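Long-range contacts in glutamate--tRNA ligase (PDB 3AII), which probably attaches glutamate to its transfer RNA in two steps, activating the amino acid with ATP before handing it to the acceptor end: residues L109-A114 against G353-I358; P365-K370 against G391-I396. All coordinates share one frame; numbering follows the deposited sequence. Where two conformers were deposited one is given.

Contact 1 (L109-A114 against G353-I358)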
loop_
_atom_site.group_PDB
_atom_site.type_symbol
_atom_site.label_atom_id
_atom_site.label_comp_id
_atom_site.label_asym_id
_atom_site.label_seq_id
_atom_site.Cartn_x
_atom_site.Cartn_y
_atom_site.Cartn_z
ATOM N N LEU A 109 2.089 4.538 3.020
ATOM C CA LEU A 109 1.446 3.235 3.221
ATOM C C LEU A 109 1.543 2.270 2.033
ATOM O O LEU A 109 1.532 2.677 0.870
ATOM C CB LEU A 109 -0.025 3.425 3.586
ATOM C CG LEU A 109 -0.322 4.317 4.789
ATOM C CD1 LEU A 109 -1.807 4.271 5.104
ATOM C CD2 LEU A 109 0.513 3.874 6.005
ATOM N N HIS A 110 1.630 0.981 2.342
ATOM C CA HIS A 110 1.559 -0.051 1.315
ATOM C C HIS A 110 0.323 -0.924 1.519
ATOM O O HIS A 110 -0.501 -0.659 2.385
ATOM C CB HIS A 110 2.848 -0.880 1.259
ATOM C CG HIS A 110 3.264 -1.453 2.576
ATOM N ND1 HIS A 110 2.585 -2.486 3.186
ATOM C CD2 HIS A 110 4.298 -1.146 3.395
ATOM C CE1 HIS A 110 3.180 -2.786 4.328
ATOM N NE2 HIS A 110 4.221 -1.987 4.478
ATOM N N ILE A 111 0.155 -1.942 0.681
ATOM C CA ILE A 111 -1.043 -2.777 0.751
ATOM C C ILE A 111 -1.273 -3.448 2.102
ATOM O O ILE A 111 -2.412 -3.559 2.568
ATOM C CB ILE A 111 -1.063 -3.836 -0.389
ATOM C CG1 ILE A 111 -1.578 -3.204 -1.673
ATOM C CG2 ILE A 111 -1.960 -5.005 -0.021
ATOM C CD1 ILE A 111 -3.056 -2.886 -1.628
ATOM N N GLY A 112 -0.193 -3.880 2.749
ATOM C CA GLY A 112 -0.284 -4.431 4.089
ATOM C C GLY A 112 -0.897 -3.446 5.070
ATOM O O GLY A 112 -1.772 -3.798 5.859
ATOM N N HIS A 113 -0.457 -2.195 5.016
ATOM C CA HIS A 113 -1.051 -1.173 5.871
ATOM C C HIS A 113 -2.524 -1.046 5.581
ATOM O O HIS A 113 -3.330 -0.911 6.480
ATOM C CB HIS A 113 -0.434 0.198 5.617
ATOM C CG HIS A 113 0.973 0.334 6.084
ATOM N ND1 HIS A 113 2.035 0.466 5.219
ATOM C CD2 HIS A 113 1.494 0.395 7.336
ATOM C CE1 HIS A 113 3.154 0.587 5.913
ATOM N NE2 HIS A 113 2.853 0.552 7.199
ATOM N N ALA A 114 -2.877 -1.051 4.301
ATOM C CA ALA A 114 -4.259 -0.816 3.926
ATOM C C ALA A 114 -5.216 -1.772 4.629
ATOM O O ALA A 114 -6.303 -1.370 5.040
ATOM C CB ALA A 114 -4.426 -0.890 2.397
ATOM N N GLY A 353 4.839 -1.398 -4.234
ATOM C CA GLY A 353 3.524 -1.782 -3.756
ATOM C C GLY A 353 2.876 -0.727 -2.876
ATOM O O GLY A 353 1.986 -1.036 -2.090
ATOM N N THR A 354 3.320 0.520 -2.993
ATOM C CA THR A 354 2.711 1.596 -2.214
ATOM C C THR A 354 1.307 1.898 -2.727
ATOM O O THR A 354 0.995 1.647 -3.894
ATOM C CB THR A 354 3.533 2.894 -2.286
ATOM O OG1 THR A 354 3.678 3.293 -3.652
ATOM C CG2 THR A 354 4.924 2.689 -1.685
ATOM N N LEU A 355 0.457 2.432 -1.856
ATOM C CA LEU A 355 -0.841 2.923 -2.318
ATOM C C LEU A 355 -0.654 4.000 -3.394
ATOM O O LEU A 355 -1.428 4.081 -4.350
ATOM C CB LEU A 355 -1.657 3.454 -1.139
ATOM C CG LEU A 355 -1.924 2.399 -0.053
ATOM C CD1 LEU A 355 -2.849 2.990 1.022
ATOM C CD2 LEU A 355 -2.519 1.134 -0.648
ATOM N N ARG A 356 0.377 4.825 -3.249
ATOM C CA ARG A 356 0.647 5.864 -4.246
ATOM C C ARG A 356 0.951 5.291 -5.629
ATOM O O ARG A 356 0.423 5.771 -6.638
ATOM C CB ARG A 356 1.772 6.793 -3.766
ATOM C CG ARG A 356 1.285 7.715 -2.657
ATOM C CD ARG A 356 2.364 8.191 -1.676
ATOM N NE ARG A 356 1.678 8.978 -0.655
ATOM C CZ ARG A 356 1.639 10.302 -0.624
ATOM N NH1 ARG A 356 2.313 11.016 -1.519
ATOM N NH2 ARG A 356 0.941 10.918 0.317
ATOM N N ALA A 357 1.784 4.255 -5.683
ATOM C CA ALA A 357 2.101 3.640 -6.961
ATOM C C ALA A 357 0.859 3.022 -7.589
ATOM O O ALA A 357 0.611 3.204 -8.787
ATOM C CB ALA A 357 3.194 2.589 -6.797
ATOM N N ILE A 358 0.071 2.284 -6.810
ATOM C CA ILE A 358 -1.091 1.639 -7.428
ATOM C C ILE A 358 -2.176 2.644 -7.820
ATOM O O ILE A 358 -2.832 2.479 -8.857
ATOM C CB ILE A 358 -1.664 0.461 -6.614
ATOM C CG1 ILE A 358 -2.151 0.906 -5.239
ATOM C CG2 ILE A 358 -0.620 -0.642 -6.468
ATOM C CD1 ILE A 358 -2.837 -0.205 -4.460
HETATM O O HOH W 1 1.369 5.243 -0.492
#
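The backbones of H110 and T354, each the residue just before a helix, pass with their CA atoms 4.1 Å apart and form a single isolated bridge. Its main bond runs from L355 N to L109 O at 2.9 Å, nearly straight (169° at the hydrogen) and in the carbonyl plane; the return bond, I111 N to G353 O, is weak at 3.4 Å. A water donates to L109 O and accepts from R356 N, so that carbonyl is gripped twice. Residues 110-113 spell the HIGH signature of class I synthetases, predicted for this protein, and its two histidines form a capping box: H113 ND1 takes the N-H of H110 in its ring plane at 3.0 Å and also lies over the centre of the H110 ring, while H110 ND1 accepts weakly from G112 N. T354 caps the other helix, OG1 accepting from A357 N and also bonded to W347 O. L355, its CG anti to the carbonyl carbon, splits its branches: CD1 against L109 CB (3.8 Å), CD2 against A114 CB (4.1 Å) and I111 CD1. An alanine here would lack CG and both methyls and would probably loosen the packing against L109, I111 and A114. I111 also crosses I358 at about a right angle, CD1 to CD1 at 3.9 Å, and both touch I368.

Contact 2 (P365-K370 against G391-I396)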
loop_
_atom_site.group_PDB
_atom_site.type_symbol
_atom_site.label_atom_id
_atom_site.label_comp_id
_atom_site.label_asym_id
_atom_site.label_seq_id
_atom_site.Cartn_x
_atom_site.Cartn_y
_atom_site.Cartn_z
ATOM N N PRO A 365 -9.450 2.800 -4.873
ATOM C CA PRO A 365 -9.375 2.449 -3.455
ATOM C C PRO A 365 -10.521 1.525 -3.048
ATOM O O PRO A 365 -10.350 0.725 -2.127
ATOM C CB PRO A 365 -9.468 3.807 -2.739
ATOM C CG PRO A 365 -10.055 4.751 -3.748
ATOM C CD PRO A 365 -9.606 4.245 -5.100
ATOM N N GLU A 366 -11.658 1.624 -3.735
ATOM C CA GLU A 366 -12.818 0.773 -3.489
ATOM C C GLU A 366 -12.484 -0.702 -3.705
ATOM O O GLU A 366 -13.028 -1.587 -3.035
ATOM C CB GLU A 366 -13.969 1.182 -4.416
ATOM C CG GLU A 366 -14.620 2.530 -4.086
ATOM C CD GLU A 366 -13.780 3.747 -4.473
ATOM O OE1 GLU A 366 -12.951 3.663 -5.409
ATOM O OE2 GLU A 366 -13.967 4.808 -3.837
ATOM N N ALA A 367 -11.608 -0.960 -4.681
ATOM C CA ALA A 367 -11.169 -2.326 -4.973
ATOM C C ALA A 367 -10.374 -2.877 -3.791
ATOM O O ALA A 367 -10.541 -4.033 -3.393
ATOM C CB ALA A 367 -10.319 -2.368 -6.245
ATOM N N ILE A 368 -9.509 -2.036 -3.232
ATOM C CA ILE A 368 -8.720 -2.415 -2.064
ATOM C C ILE A 368 -9.618 -2.663 -0.861
ATOM O O ILE A 368 -9.457 -3.660 -0.142
ATOM C CB ILE A 368 -7.690 -1.326 -1.720
ATOM C CG1 ILE A 368 -6.736 -1.117 -2.893
ATOM C CG2 ILE A 368 -6.916 -1.705 -0.470
ATOM C CD1 ILE A 368 -6.086 -2.380 -3.378
ATOM N N ARG A 369 -10.566 -1.759 -0.641
ATOM C CA ARG A 369 -11.479 -1.908 0.483
ATOM C C ARG A 369 -12.269 -3.203 0.352
ATOM O O ARG A 369 -12.400 -3.949 1.317
ATOM C CB ARG A 369 -12.429 -0.713 0.611
ATOM C CG ARG A 369 -13.366 -0.823 1.813
ATOM C CD ARG A 369 -14.215 0.428 2.000
ATOM N NE ARG A 369 -13.423 1.609 2.334
ATOM C CZ ARG A 369 -13.096 1.978 3.572
ATOM N NH1 ARG A 369 -12.380 3.072 3.760
ATOM N NH2 ARG A 369 -13.477 1.257 4.624
ATOM N N LYS A 370 -12.772 -3.480 -0.846
ATOM C CA LYS A 370 -13.580 -4.679 -1.055
ATOM C C LYS A 370 -12.779 -5.952 -0.797
ATOM O O LYS A 370 -13.279 -6.891 -0.176
ATOM C CB LYS A 370 -14.198 -4.703 -2.460
ATOM C CG LYS A 370 -14.990 -5.972 -2.735
ATOM C CD LYS A 370 -15.936 -5.840 -3.913
ATOM C CE LYS A 370 -16.658 -7.166 -4.161
ATOM N NZ LYS A 370 -17.759 -7.055 -5.158
ATOM N N GLY A 391 -8.776 -8.211 -10.562
ATOM C CA GLY A 391 -10.115 -8.701 -10.821
ATOM C C GLY A 391 -11.193 -7.794 -10.258
ATOM O O GLY A 391 -12.197 -7.520 -10.921
ATOM N N LEU A 392 -10.988 -7.322 -9.032
ATOM C CA LEU A 392 -11.942 -6.425 -8.401
ATOM C C LEU A 392 -11.930 -5.069 -9.087
ATOM O O LEU A 392 -12.978 -4.451 -9.291
ATOM C CB LEU A 392 -11.611 -6.257 -6.917
ATOM C CG LEU A 392 -11.899 -7.477 -6.046
ATOM C CD1 LEU A 392 -11.309 -7.259 -4.663
ATOM C CD2 LEU A 392 -13.397 -7.728 -5.969
ATOM N N ASN A 393 -10.736 -4.603 -9.424
ATOM C CA ASN A 393 -10.612 -3.317 -10.096
ATOM C C ASN A 393 -11.235 -3.348 -11.485
ATOM O O ASN A 393 -11.901 -2.396 -11.910
ATOM C CB ASN A 393 -9.145 -2.907 -10.207
ATOM C CG ASN A 393 -8.988 -1.417 -10.334
ATOM O OD1 ASN A 393 -9.466 -0.668 -9.477
ATOM N ND2 ASN A 393 -8.337 -0.968 -11.408
ATOM N N ARG A 394 -11.004 -4.446 -12.194
ATOM C CA ARG A 394 -11.552 -4.620 -13.537
ATOM C C ARG A 394 -13.084 -4.544 -13.517
ATOM O O ARG A 394 -13.691 -3.900 -14.368
ATOM C CB ARG A 394 -11.079 -5.949 -14.124
ATOM C CG ARG A 394 -11.577 -6.229 -15.539
ATOM C CD ARG A 394 -11.006 -7.555 -16.062
ATOM N NE ARG A 394 -9.545 -7.556 -16.027
ATOM C CZ ARG A 394 -8.804 -8.296 -15.202
ATOM N NH1 ARG A 394 -7.477 -8.207 -15.249
ATOM N NH2 ARG A 394 -9.378 -9.130 -14.342
ATOM N N SER A 395 -13.703 -5.169 -12.517
ATOM C CA SER A 395 -15.152 -5.116 -12.379
ATOM C C SER A 395 -15.662 -3.688 -12.268
ATOM O O SER A 395 -16.738 -3.369 -12.770
ATOM C CB SER A 395 -15.622 -5.970 -11.204
ATOM O OG SER A 395 -15.322 -7.328 -11.474
ATOM N N ILE A 396 -14.877 -2.828 -11.632
ATOM C CA ILE A 396 -15.233 -1.419 -11.544
ATOM C C ILE A 396 -14.966 -0.685 -12.859
ATOM O O ILE A 396 -15.847 -0.025 -13.402
ATOM C CB ILE A 396 -14.469 -0.713 -10.416
ATOM C CG1 ILE A 396 -14.824 -1.341 -9.065
ATOM C CG2 ILE A 396 -14.788 0.787 -10.418
ATOM C CD1 ILE A 396 -13.950 -0.851 -7.929
#
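A367 points its methyl toward helix 391-396, where A367 CB meets L392 CB at 4.2 Å. Its CA comes within 5.2 Å of N393 CA, and the short helical axes approach to 8.6 Å with 133° between their N-to-C directions. No hydrogen bond joins the two segments, so the evidence for the contact is packing. Toward the C-terminal side of A367, L392, with CG anti to its carbonyl carbon, divides its methyls: CD1 rests against the backbone oxygen A367 O at 3.6 Å, whereas CD2 lies alongside the aliphatic part of K370. That lysine has CG anti to its backbone N (chi1 177°) and an extended chain beyond, crossing L392 obliquely with CE 3.8 Å from L392 CD2; its methylenes, rather than its ammonium group, do the touching. Toward the N-terminal side, by E366, I396 reaches across with CD1, which meets A367 N at 4.0 Å and E366 CB at 4.1 Å. N393 sets OD1 3.8 Å from A367 CB. The amide is fixed by polar partners beyond the two helices: OD1 accepts from R364 N, and ND2 donates to G362 O and to H552 NE2 near the C terminus. The CB of I368 points away from helix 391-396, and its side chain packs on helix 111-126. With strand 402-408 following helix 386-397 in the chain, the result is a helix pair packed about an alanine in a roughly antiparallel, oblique sense, within the catalytic region of a class I synthetase.

In the fold
From the N terminus the chain first supplies 109-114, at the start of helix 111-126, and returns 239 residues later with 353-358, so contact 1 closes a very long loop. Contact 2 follows in series, neither nested nor crossed: helix 365-375 comes directly after helix 355-360, and 391-396 closes a loop of only 20 intervening residues. Though their centres lie about 14 Å apart, the contacts touch through I368, whose CD1 is 3.5 Å from I111 CD1 and which also packs on A114 and I358. Helix 365-375 packs on both the HIGH-bearing helix and helix 386-397, and I111 also touches W386 of the latter, linking the catalytic core to the last helix before the β-strand domains.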